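Local coordinates for protein MYB3 (Trichomonas vaginalis, PDB 3ZQC) that binds a promoter DNA sequence through its Myb-like DNA-binding domain, the part present here, and probably acts as an RNA polymerase II-specific transcription factor, at a contact of chain A with DNA. Coordinates in Å, arbitrary orientation; residue numbers count along the deposited sequence, not the author numbering.

Three patches of one MYB3 chain grip the two strands of the promoter duplex. Contacts 1 and 2 draw on opposite sides of helix 37-48, and their C-alpha centres lie about 11 Å apart; contact 1 meets chain B and contact 2 meets chain C. Contact 3, about 16 Å from contact 1 and 19 Å from contact 2 between the same kind of centres, continues along chain C and shares DT7 with contact 2. Helix 88-99 joins contact 3 to contact 1, because Asn89 crosses to chain B while Asp88 and Lys92 face chain C. Two recognition helices thus read adjoining stretches of DNA.

Contact 1: a contact of chain A with DNA. Residues 3-4, 39, 42-43, 47, 89. With nucleotides of chain B.
Helix 37-48, a Myb recognition helix, lies against the DA6-DC8 stretch of chain B, and Arg43 forms a salt bridge with the DA7 phosphate. From CB its chain sets off with CG anti to the backbone N (chi1 -179°), then bends at chi2 (59°) toward that phosphate. Arg43 CD passes DA7 OP2 at 3.7 Å, Arg43 NE stays 4.1 Å from DA7 OP2, and Arg43 CZ stands 3.4 Å from DA7 OP1. At the tip Arg43 NH1 bonds DA7 OP2 at 2.6 Å, a bent hydrogen bond with the oxygen 23° out of the guanidinium plane; Arg43 NH2 remains 4.0 Å from DA7 OP1. DA7 OP2 also sits over one face of the His47 ring, toward its rim, while the ring edge points at DA6 OP2. On the next phosphate, Gly3 N donates to DC8 OP1 at 3.1 Å, and the extended Gln39 chain adds a weak bond from NE2 to OP2.

Between these backbone grips Glu42 reaches toward the bases, its OE2 3.5 Å from C8 of DA7 and its OE1 beside the C5 edge of DC8. From the other recognition helix, Asn89 sets ND2 3.0 Å from the DA7 amino nitrogen N6 in the major groove. Both groups are donors as modelled; a flipped amide, with OD1 facing N6, would be more plausible. The site holds chain B by its phosphates and brings Glu42 to the DA7-DC8 step and Asn89 to DA7.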
loop_
_atom_site.group_PDB
_atom_site.type_symbol
_atom_site.label_atom_id
_atom_site.label_comp_id
_atom_site.label_asym_id
_atom_site.label_seq_id
_atom_site.Cartn_x
_atom_site.Cartn_y
_atom_site.Cartn_z
ATOM N N GLY A 3 1.773 11.365 13.409
ATOM C CA GLY A 3 0.356 11.124 13.227
ATOM C C GLY A 3 -0.167 11.531 11.866
ATOM O O GLY A 3 0.502 12.246 11.122
ATOM N N PRO A 4 -1.397 11.118 11.540
ATOM C CA PRO A 4 -2.055 11.403 10.266
ATOM C C PRO A 4 -1.915 12.815 9.727
ATOM O O PRO A 4 -1.919 13.788 10.477
ATOM C CB PRO A 4 -3.501 11.017 10.536
ATOM C CG PRO A 4 -3.646 11.267 12.014
ATOM C CD PRO A 4 -2.383 10.675 12.540
ATOM N N GLN A 39 8.745 10.410 6.183
ATOM C CA GLN A 39 7.293 10.371 6.271
ATOM C C GLN A 39 6.529 11.057 5.133
ATOM O O GLN A 39 5.365 10.720 4.876
ATOM C CB GLN A 39 6.850 10.943 7.623
ATOM C CG GLN A 39 7.492 12.272 7.990
ATOM C CD GLN A 39 7.245 12.656 9.441
ATOM O OE1 GLN A 39 7.679 13.713 9.893
ATOM N NE2 GLN A 39 6.543 11.793 10.180
ATOM N N GLU A 42 6.672 8.630 1.949
ATOM C CA GLU A 42 5.674 7.613 2.248
ATOM C C GLU A 42 4.232 8.038 1.964
ATOM O O GLU A 42 3.434 7.260 1.435
ATOM C CB GLU A 42 5.793 7.188 3.717
ATOM C CG GLU A 42 4.676 6.258 4.175
ATOM C CD GLU A 42 4.910 5.663 5.555
ATOM O OE1 GLU A 42 5.875 4.880 5.739
ATOM O OE2 GLU A 42 4.108 5.981 6.458
ATOM N N ARG A 43 3.893 9.268 2.336
ATOM C CA ARG A 43 2.547 9.776 2.117
ATOM C C ARG A 43 2.245 9.833 0.625
ATOM O O ARG A 43 1.141 9.513 0.181
ATOM C CB ARG A 43 2.417 11.169 2.729
ATOM C CG ARG A 43 1.034 11.799 2.590
ATOM C CD ARG A 43 -0.049 10.953 3.240
ATOM N NE ARG A 43 -1.274 11.717 3.448
ATOM C CZ ARG A 43 -2.354 11.246 4.063
ATOM N NH1 ARG A 43 -2.365 10.001 4.531
ATOM N NH2 ARG A 43 -3.425 12.026 4.208
ATOM N N HIS A 47 -0.168 7.052 -0.411
ATOM C CA HIS A 47 -1.477 7.684 -0.299
ATOM C C HIS A 47 -1.868 8.839 -1.204
ATOM O O HIS A 47 -3.052 9.035 -1.458
ATOM C CB HIS A 47 -1.680 8.132 1.143
ATOM C CG HIS A 47 -1.593 7.016 2.132
ATOM N ND1 HIS A 47 -2.663 6.191 2.421
ATOM C CD2 HIS A 47 -0.558 6.575 2.887
ATOM C CE1 HIS A 47 -2.289 5.293 3.316
ATOM N NE2 HIS A 47 -1.016 5.503 3.615
ATOM N N ASN A 89 2.217 -1.560 1.117
ATOM C CA ASN A 89 1.710 -1.496 2.468
ATOM C C ASN A 89 0.234 -1.877 2.407
ATOM O O ASN A 89 -0.299 -2.555 3.283
ATOM C CB ASN A 89 1.920 -0.075 3.011
ATOM C CG ASN A 89 1.442 0.087 4.424
ATOM O OD1 ASN A 89 0.360 0.611 4.658
ATOM N ND2 ASN A 89 2.241 -0.367 5.379
ATOM P P DA B 6 -5.705 4.550 4.084
ATOM O OP1 DA B 6 -6.553 5.511 3.344
ATOM O OP2 DA B 6 -4.902 3.549 3.345
ATOM O "O5'" DA B 6 -4.740 5.348 5.048
ATOM C "C5'" DA B 6 -5.266 5.924 6.218
ATOM C "C4'" DA B 6 -4.171 6.127 7.233
ATOM O "O4'" DA B 6 -3.828 4.887 7.891
ATOM C "C3'" DA B 6 -2.872 6.689 6.667
ATOM O "O3'" DA B 6 -2.463 7.771 7.489
ATOM C "C2'" DA B 6 -1.894 5.528 6.785
ATOM C "C1'" DA B 6 -2.419 4.808 8.006
ATOM N N9 DA B 6 -2.063 3.397 8.140
ATOM C C8 DA B 6 -2.265 2.384 7.244
ATOM N N7 DA B 6 -1.894 1.209 7.684
ATOM C C5 DA B 6 -1.398 1.469 8.950
ATOM C C6 DA B 6 -0.860 0.641 9.939
ATOM N N6 DA B 6 -0.717 -0.676 9.807
ATOM N N1 DA B 6 -0.466 1.214 11.092
ATOM C C2 DA B 6 -0.607 2.529 11.229
ATOM N N3 DA B 6 -1.100 3.416 10.372
ATOM C C4 DA B 6 -1.483 2.813 9.237
ATOM P P DA B 7 -1.271 8.714 7.015
ATOM O OP1 DA B 7 -1.731 10.102 7.252
ATOM O OP2 DA B 7 -0.831 8.301 5.664
ATOM O "O5'" DA B 7 -0.140 8.361 8.064
ATOM C "C5'" DA B 7 -0.443 8.452 9.433
ATOM C "C4'" DA B 7 0.612 7.771 10.261
ATOM O "O4'" DA B 7 0.560 6.343 10.048
ATOM C "C3'" DA B 7 2.059 8.203 10.013
ATOM O "O3'" DA B 7 2.647 8.534 11.281
ATOM C "C2'" DA B 7 2.702 6.970 9.384
ATOM C "C1'" DA B 7 1.885 5.847 9.998
ATOM N N9 DA B 7 1.864 4.563 9.293
ATOM C C8 DA B 7 1.443 4.281 8.016
ATOM N N7 DA B 7 1.524 3.011 7.703
ATOM C C5 DA B 7 2.044 2.419 8.845
ATOM C C6 DA B 7 2.379 1.095 9.152
ATOM N N6 DA B 7 2.241 0.081 8.309
ATOM N N1 DA B 7 2.874 0.841 10.374
ATOM C C2 DA B 7 3.026 1.858 11.223
ATOM N N3 DA B 7 2.760 3.146 11.052
ATOM C C4 DA B 7 2.263 3.362 9.827
ATOM P P DC B 8 4.208 8.888 11.379
ATOM O OP1 DC B 8 4.338 10.024 12.328
ATOM O OP2 DC B 8 4.782 8.996 10.010
ATOM O "O5'" DC B 8 4.795 7.608 12.109
ATOM C "C5'" DC B 8 4.094 7.070 13.218
ATOM C "C4'" DC B 8 5.002 6.191 14.039
ATOM O "O4'" DC B 8 5.054 4.838 13.533
ATOM C "C3'" DC B 8 6.441 6.677 14.108
ATOM O "O3'" DC B 8 6.911 6.419 15.423
ATOM C "C2'" DC B 8 7.151 5.813 13.083
ATOM C "C1'" DC B 8 6.372 4.509 13.123
ATOM N N1 DC B 8 6.247 3.847 11.823
ATOM C C2 DC B 8 6.535 2.506 11.737
ATOM O O2 DC B 8 6.955 1.927 12.741
ATOM N N3 DC B 8 6.354 1.864 10.566
ATOM C C4 DC B 8 5.902 2.531 9.506
ATOM N N4 DC B 8 5.682 1.844 8.384
ATOM C C5 DC B 8 5.642 3.924 9.552
ATOM C C6 DC B 8 5.827 4.538 10.720
#

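Contact 2: a contact of chain A with DNA. Residues 23, 25, 41, 45. With nucleotides of chain C.
Myb repeats bind DNA with a helix-turn-helix-like fold, and here the recognition helix 37-48 turns Arg41 and Phe45 toward the backbone of chain C, with Gln23 and Trp25 alongside.

The ionic contact belongs to Arg41. Its chain runs extended from CG to NE, CG anti to the backbone N (chi1 167°), and chi4 of -69° twists the guanidinium off that line. Arg41 NE forms a salt bridge and hydrogen bond with the DA6 phosphate oxygen OP2 at 2.6 Å, the oxygen lying 20° out of the guanidinium plane. Arg41 NH2 adds a weak bond to DA6 OP2 at 3.1 Å, so one oxygen takes two N-H groups from one side chain.

Packing would help to fix how that group is turned. Phe45 brings CD2 over the centre of one Arg41 guanidinium face, 3.7 Å above the plane, and its ring meets Arg41 CG edge-on; Phe45 CE2 also touches DA6 OP2. The N7/C8 edge of the paired base DA6 approaches the rim of the opposite face without stacking, DA6 C8 lying 4.0 Å from Arg41 CZ. Arg41 NH1 approaches the DT7 methyl carbon C7 at 3.9 Å, a van der Waals contact. Behind, the Trp25 indole has Arg41 CA over its centre and Gln23 N toward the rim of its other face, which seats the root of the arginine.

At the DT5 phosphate, Trp25 CB rests 3.5 Å from DT5 OP2. The Gln23 carbonyl oxygen crowds that phosphate; both sides can only accept, so this is a clash in the model.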
loop_
_atom_site.group_PDB
_atom_site.type_symbol
_atom_site.label_atom_id
_atom_site.label_comp_id
_atom_site.label_asym_id
_atom_site.label_seq_id
_atom_site.Cartn_x
_atom_site.Cartn_y
_atom_site.Cartn_z
ATOM N N GLN A 23 11.419 13.049 -5.784
ATOM C CA GLN A 23 12.650 12.410 -5.361
ATOM C C GLN A 23 13.578 13.084 -4.369
ATOM O O GLN A 23 13.973 12.463 -3.395
ATOM C CB GLN A 23 13.470 11.939 -6.579
ATOM C CG GLN A 23 14.213 13.012 -7.346
ATOM C CD GLN A 23 13.324 13.743 -8.312
ATOM O OE1 GLN A 23 13.200 14.967 -8.251
ATOM N NE2 GLN A 23 12.695 12.998 -9.218
ATOM N N TRP A 25 13.710 14.188 -1.728
ATOM C CA TRP A 25 12.987 14.138 -0.473
ATOM C C TRP A 25 13.610 14.777 0.757
ATOM O O TRP A 25 12.891 15.141 1.694
ATOM C CB TRP A 25 12.649 12.671 -0.178
ATOM C CG TRP A 25 11.624 12.129 -1.140
ATOM C CD1 TRP A 25 11.741 11.036 -1.946
ATOM C CD2 TRP A 25 10.315 12.661 -1.372
ATOM N NE1 TRP A 25 10.586 10.853 -2.666
ATOM C CE2 TRP A 25 9.693 11.836 -2.333
ATOM C CE3 TRP A 25 9.607 13.758 -0.857
ATOM C CZ2 TRP A 25 8.389 12.071 -2.794
ATOM C CZ3 TRP A 25 8.312 13.993 -1.311
ATOM C CH2 TRP A 25 7.717 13.151 -2.273
ATOM N N ARG A 41 7.670 11.259 1.809
ATOM C CA ARG A 41 7.817 10.339 0.686
ATOM C C ARG A 41 6.693 9.314 0.812
ATOM O O ARG A 41 5.862 9.169 -0.081
ATOM C CB ARG A 41 9.179 9.634 0.763
ATOM C CG ARG A 41 9.311 8.438 -0.160
ATOM C CD ARG A 41 10.488 7.531 0.194
ATOM N NE ARG A 41 10.375 6.259 -0.519
ATOM C CZ ARG A 41 9.440 5.343 -0.272
ATOM N NH1 ARG A 41 8.540 5.548 0.674
ATOM N NH2 ARG A 41 9.380 4.227 -0.980
ATOM N N PHE A 45 3.936 8.174 -2.238
ATOM C CA PHE A 45 3.885 6.831 -2.813
ATOM C C PHE A 45 2.715 5.957 -2.397
ATOM O O PHE A 45 2.119 5.289 -3.242
ATOM C CB PHE A 45 5.181 6.085 -2.514
ATOM C CG PHE A 45 6.337 6.557 -3.328
ATOM C CD1 PHE A 45 6.383 6.309 -4.692
ATOM C CD2 PHE A 45 7.364 7.276 -2.744
ATOM C CE1 PHE A 45 7.435 6.771 -5.464
ATOM C CE2 PHE A 45 8.420 7.743 -3.504
ATOM C CZ PHE A 45 8.457 7.489 -4.869
ATOM P P DT C 5 16.093 10.617 -2.411
ATOM O OP1 DT C 5 15.650 11.059 -3.754
ATOM O OP2 DT C 5 15.751 11.418 -1.207
ATOM O "O5'" DT C 5 15.586 9.119 -2.253
ATOM C "C5'" DT C 5 15.905 8.177 -3.264
ATOM C "C4'" DT C 5 15.456 6.787 -2.881
ATOM O "O4'" DT C 5 16.206 6.238 -1.769
ATOM C "C3'" DT C 5 13.986 6.596 -2.528
ATOM O "O3'" DT C 5 13.641 5.330 -3.044
ATOM C "C2'" DT C 5 14.024 6.443 -1.020
ATOM C "C1'" DT C 5 15.288 5.626 -0.883
ATOM N N1 DT C 5 15.896 5.580 0.449
ATOM C C2 DT C 5 16.304 4.351 0.916
ATOM O O2 DT C 5 16.180 3.317 0.274
ATOM N N3 DT C 5 16.873 4.376 2.165
ATOM C C4 DT C 5 17.078 5.484 2.965
ATOM O O4 DT C 5 17.628 5.358 4.053
ATOM C C5 DT C 5 16.618 6.735 2.414
ATOM C C7 DT C 5 16.786 7.986 3.217
ATOM C C6 DT C 5 16.058 6.722 1.199
ATOM P P DA C 6 12.255 5.113 -3.777
ATOM O OP1 DA C 6 12.445 5.504 -5.190
ATOM O OP2 DA C 6 11.169 5.719 -2.987
ATOM O "O5'" DA C 6 12.145 3.539 -3.701
ATOM C "C5'" DA C 6 13.306 2.747 -3.906
ATOM C "C4'" DA C 6 13.332 1.601 -2.928
ATOM O "O4'" DA C 6 13.873 1.987 -1.643
ATOM C "C3'" DA C 6 11.948 1.021 -2.647
ATOM O "O3'" DA C 6 12.006 -0.392 -2.682
ATOM C "C2'" DA C 6 11.652 1.471 -1.231
ATOM C "C1'" DA C 6 13.032 1.471 -0.622
ATOM N N9 DA C 6 13.178 2.315 0.562
ATOM C C8 DA C 6 12.947 3.659 0.656
ATOM N N7 DA C 6 13.221 4.162 1.831
ATOM C C5 DA C 6 13.652 3.068 2.571
ATOM C C6 DA C 6 14.110 2.941 3.900
ATOM N N6 DA C 6 14.211 3.965 4.751
ATOM N N1 DA C 6 14.464 1.711 4.327
ATOM C C2 DA C 6 14.360 0.692 3.476
ATOM N N3 DA C 6 13.945 0.685 2.208
ATOM C C4 DA C 6 13.609 1.922 1.809
ATOM P P DT C 7 10.659 -1.223 -2.603
ATOM O OP1 DT C 7 10.734 -2.268 -3.638
ATOM O OP2 DT C 7 9.533 -0.273 -2.586
ATOM O "O5'" DT C 7 10.773 -1.952 -1.206
ATOM C "C5'" DT C 7 11.781 -2.920 -1.011
ATOM C "C4'" DT C 7 11.695 -3.475 0.386
ATOM O "O4'" DT C 7 12.000 -2.439 1.339
ATOM C "C3'" DT C 7 10.323 -4.011 0.785
ATOM O "O3'" DT C 7 10.515 -5.197 1.534
ATOM C "C2'" DT C 7 9.770 -2.930 1.694
ATOM C "C1'" DT C 7 11.041 -2.492 2.370
ATOM N N1 DT C 7 11.032 -1.193 3.035
ATOM C C2 DT C 7 11.684 -1.111 4.238
ATOM O O2 DT C 7 12.205 -2.072 4.775
ATOM N N3 DT C 7 11.704 0.135 4.795
ATOM C C4 DT C 7 11.132 1.278 4.287
ATOM O O4 DT C 7 11.249 2.331 4.894
ATOM C C5 DT C 7 10.430 1.115 3.035
ATOM C C7 DT C 7 9.745 2.297 2.426
ATOM C C6 DT C 7 10.420 -0.098 2.475
#

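Contact 3: a contact of chain A with DNA. Residues 74-77, 88, 92. With nucleotides of chain C.
This Myb helix-turn-helix-like site meets the bases by close approaches rather than by any clear hydrogen bond. Lys92 of recognition helix 88-99 points along the major-groove edge of the paired base DG9. Its CG is anti to the backbone N (chi1 -162°), and bends at chi2, chi3 and chi4 lead the chain past the guanine. Lys92 CD lies 3.3 Å from DG9 N7, while the amine Lys92 NZ stays 4.0 Å from DG9 O6, too long for a hydrogen bond but near enough for a likely electrostatic pull. Asp88 sets carboxylate OD2 4.0 Å from C5 of DC8, a loose contact with the cytosine edge.

The backbone is held more firmly. Ser74 OG donates to DG9 OP1 at 2.8 Å, and Ser77 N, in the first turn of helix 76-79, donates to DC8 OP2 at 2.9 Å. Lys75 NZ makes a long salt bridge with DC8 OP1 at 3.7 Å. Ser77 CB packs on the DT7 sugar at C3', and the edge of the Trp76 indole points at the DG9 phosphorus.

Trp76 lies between the segment at Ser74 and helix 88-99: one ring face has Lys92 CA over its centre, the other Ser74 CA toward the rim, so this core tryptophan joins the loop leading into helix 76-79 to the recognition helix.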
loop_
_atom_site.group_PDB
_atom_site.type_symbol
_atom_site.label_atom_id
_atom_site.label_comp_id
_atom_site.label_asym_id
_atom_site.label_seq_id
_atom_site.Cartn_x
_atom_site.Cartn_y
_atom_site.Cartn_z
ATOM N N SER A 74 6.584 -13.082 2.458
ATOM C CA SER A 74 5.911 -11.825 2.725
ATOM C C SER A 74 6.756 -10.799 1.992
ATOM O O SER A 74 7.194 -9.795 2.554
ATOM C CB SER A 74 5.855 -11.544 4.240
ATOM O OG SER A 74 7.033 -11.953 4.932
ATOM N N LYS A 75 7.000 -11.100 0.721
ATOM C CA LYS A 75 7.788 -10.250 -0.162
ATOM C C LYS A 75 6.820 -9.291 -0.866
ATOM O O LYS A 75 6.632 -9.363 -2.079
ATOM C CB LYS A 75 8.515 -11.134 -1.183
ATOM C CG LYS A 75 9.414 -12.212 -0.553
ATOM C CD LYS A 75 10.891 -11.802 -0.580
ATOM C CE LYS A 75 11.561 -11.971 0.767
ATOM N NZ LYS A 75 10.972 -11.051 1.761
ATOM N N TRP A 76 6.215 -8.394 -0.090
ATOM C CA TRP A 76 5.240 -7.454 -0.613
ATOM C C TRP A 76 5.670 -6.498 -1.685
ATOM O O TRP A 76 4.891 -6.225 -2.594
ATOM C CB TRP A 76 4.598 -6.694 0.528
ATOM C CG TRP A 76 3.592 -7.557 1.140
ATOM C CD1 TRP A 76 2.483 -8.073 0.531
ATOM C CD2 TRP A 76 3.641 -8.140 2.434
ATOM N NE1 TRP A 76 1.838 -8.952 1.364
ATOM C CE2 TRP A 76 2.527 -9.014 2.542
ATOM C CE3 TRP A 76 4.517 -8.018 3.513
ATOM C CZ2 TRP A 76 2.272 -9.757 3.679
ATOM C CZ3 TRP A 76 4.267 -8.751 4.640
ATOM C CH2 TRP A 76 3.146 -9.617 4.720
ATOM N N SER A 77 6.893 -5.987 -1.595
ATOM C CA SER A 77 7.384 -5.061 -2.601
ATOM C C SER A 77 7.186 -5.760 -3.937
ATOM O O SER A 77 6.796 -5.141 -4.925
ATOM C CB SER A 77 8.867 -4.778 -2.400
ATOM O OG SER A 77 9.666 -5.836 -2.921
ATOM N N ASP A 88 2.571 -1.507 -1.563
ATOM C CA ASP A 88 3.056 -2.682 -0.837
ATOM C C ASP A 88 2.531 -2.725 0.587
ATOM O O ASP A 88 2.410 -3.781 1.199
ATOM C CB ASP A 88 4.599 -2.709 -0.842
ATOM C CG ASP A 88 5.215 -1.804 0.212
ATOM O OD1 ASP A 88 5.287 -0.579 -0.033
ATOM O OD2 ASP A 88 5.622 -2.327 1.282
ATOM N N LYS A 92 0.148 -5.565 2.525
ATOM C CA LYS A 92 0.557 -5.994 3.855
ATOM C C LYS A 92 -0.660 -5.954 4.777
ATOM O O LYS A 92 -0.846 -6.842 5.609
ATOM C CB LYS A 92 1.650 -5.057 4.385
ATOM C CG LYS A 92 2.455 -5.621 5.542
ATOM C CD LYS A 92 2.861 -4.565 6.566
ATOM C CE LYS A 92 3.834 -3.549 6.030
ATOM N NZ LYS A 92 3.213 -2.601 5.086
ATOM P P DT C 7 10.659 -1.223 -2.603
ATOM O OP1 DT C 7 10.734 -2.268 -3.638
ATOM O OP2 DT C 7 9.533 -0.273 -2.586
ATOM O "O5'" DT C 7 10.773 -1.952 -1.206
ATOM C "C5'" DT C 7 11.781 -2.920 -1.011
ATOM C "C4'" DT C 7 11.695 -3.475 0.386
ATOM O "O4'" DT C 7 12.000 -2.439 1.339
ATOM C "C3'" DT C 7 10.323 -4.011 0.785
ATOM O "O3'" DT C 7 10.515 -5.197 1.534
ATOM C "C2'" DT C 7 9.770 -2.930 1.694
ATOM C "C1'" DT C 7 11.041 -2.492 2.370
ATOM N N1 DT C 7 11.032 -1.193 3.035
ATOM C C2 DT C 7 11.684 -1.111 4.238
ATOM O O2 DT C 7 12.205 -2.072 4.775
ATOM N N3 DT C 7 11.704 0.135 4.795
ATOM C C4 DT C 7 11.132 1.278 4.287
ATOM O O4 DT C 7 11.249 2.331 4.894
ATOM C C5 DT C 7 10.430 1.115 3.035
ATOM C C7 DT C 7 9.745 2.297 2.426
ATOM C C6 DT C 7 10.420 -0.098 2.475
ATOM P P DC C 8 9.339 -6.264 1.624
ATOM O OP1 DC C 8 9.839 -7.549 1.076
ATOM O OP2 DC C 8 8.120 -5.647 1.053
ATOM O "O5'" DC C 8 9.097 -6.402 3.184
ATOM C "C5'" DC C 8 10.174 -6.638 4.083
ATOM C "C4'" DC C 8 9.716 -6.393 5.503
ATOM O "O4'" DC C 8 9.740 -4.977 5.814
ATOM C "C3'" DC C 8 8.281 -6.854 5.762
ATOM O "O3'" DC C 8 8.157 -7.464 7.045
ATOM C "C2'" DC C 8 7.489 -5.559 5.734
ATOM C "C1'" DC C 8 8.481 -4.601 6.349
ATOM N N1 DC C 8 8.264 -3.178 6.065
ATOM C C2 DC C 8 8.776 -2.248 6.960
ATOM O O2 DC C 8 9.395 -2.658 7.943
ATOM N N3 DC C 8 8.590 -0.932 6.733
ATOM C C4 DC C 8 7.925 -0.533 5.649
ATOM N N4 DC C 8 7.777 0.778 5.455
ATOM C C5 DC C 8 7.386 -1.465 4.712
ATOM C C6 DC C 8 7.578 -2.766 4.957
ATOM P P DG C 9 6.942 -8.477 7.322
ATOM O OP1 DG C 9 7.326 -9.803 6.744
ATOM O OP2 DG C 9 5.663 -7.833 6.914
ATOM O "O5'" DG C 9 6.896 -8.567 8.905
ATOM C "C5'" DG C 9 8.091 -8.708 9.645
ATOM C "C4'" DG C 9 8.028 -7.862 10.889
ATOM O "O4'" DG C 9 8.066 -6.466 10.519
ATOM C "C3'" DG C 9 6.762 -8.069 11.712
ATOM O "O3'" DG C 9 7.111 -8.243 13.083
ATOM C "C2'" DG C 9 5.949 -6.806 11.477
ATOM C "C1'" DG C 9 7.000 -5.760 11.129
ATOM N N9 DG C 9 6.527 -4.758 10.173
ATOM C C8 DG C 9 6.000 -4.999 8.931
ATOM N N7 DG C 9 5.612 -3.917 8.319
ATOM C C5 DG C 9 5.910 -2.898 9.205
ATOM C C6 DG C 9 5.698 -1.506 9.097
ATOM O O6 DG C 9 5.184 -0.871 8.162
ATOM N N1 DG C 9 6.147 -0.837 10.227
ATOM C C2 DG C 9 6.724 -1.431 11.318
ATOM N N2 DG C 9 7.086 -0.614 12.310
ATOM N N3 DG C 9 6.926 -2.730 11.429
ATOM C C4 DG C 9 6.494 -3.398 10.347
#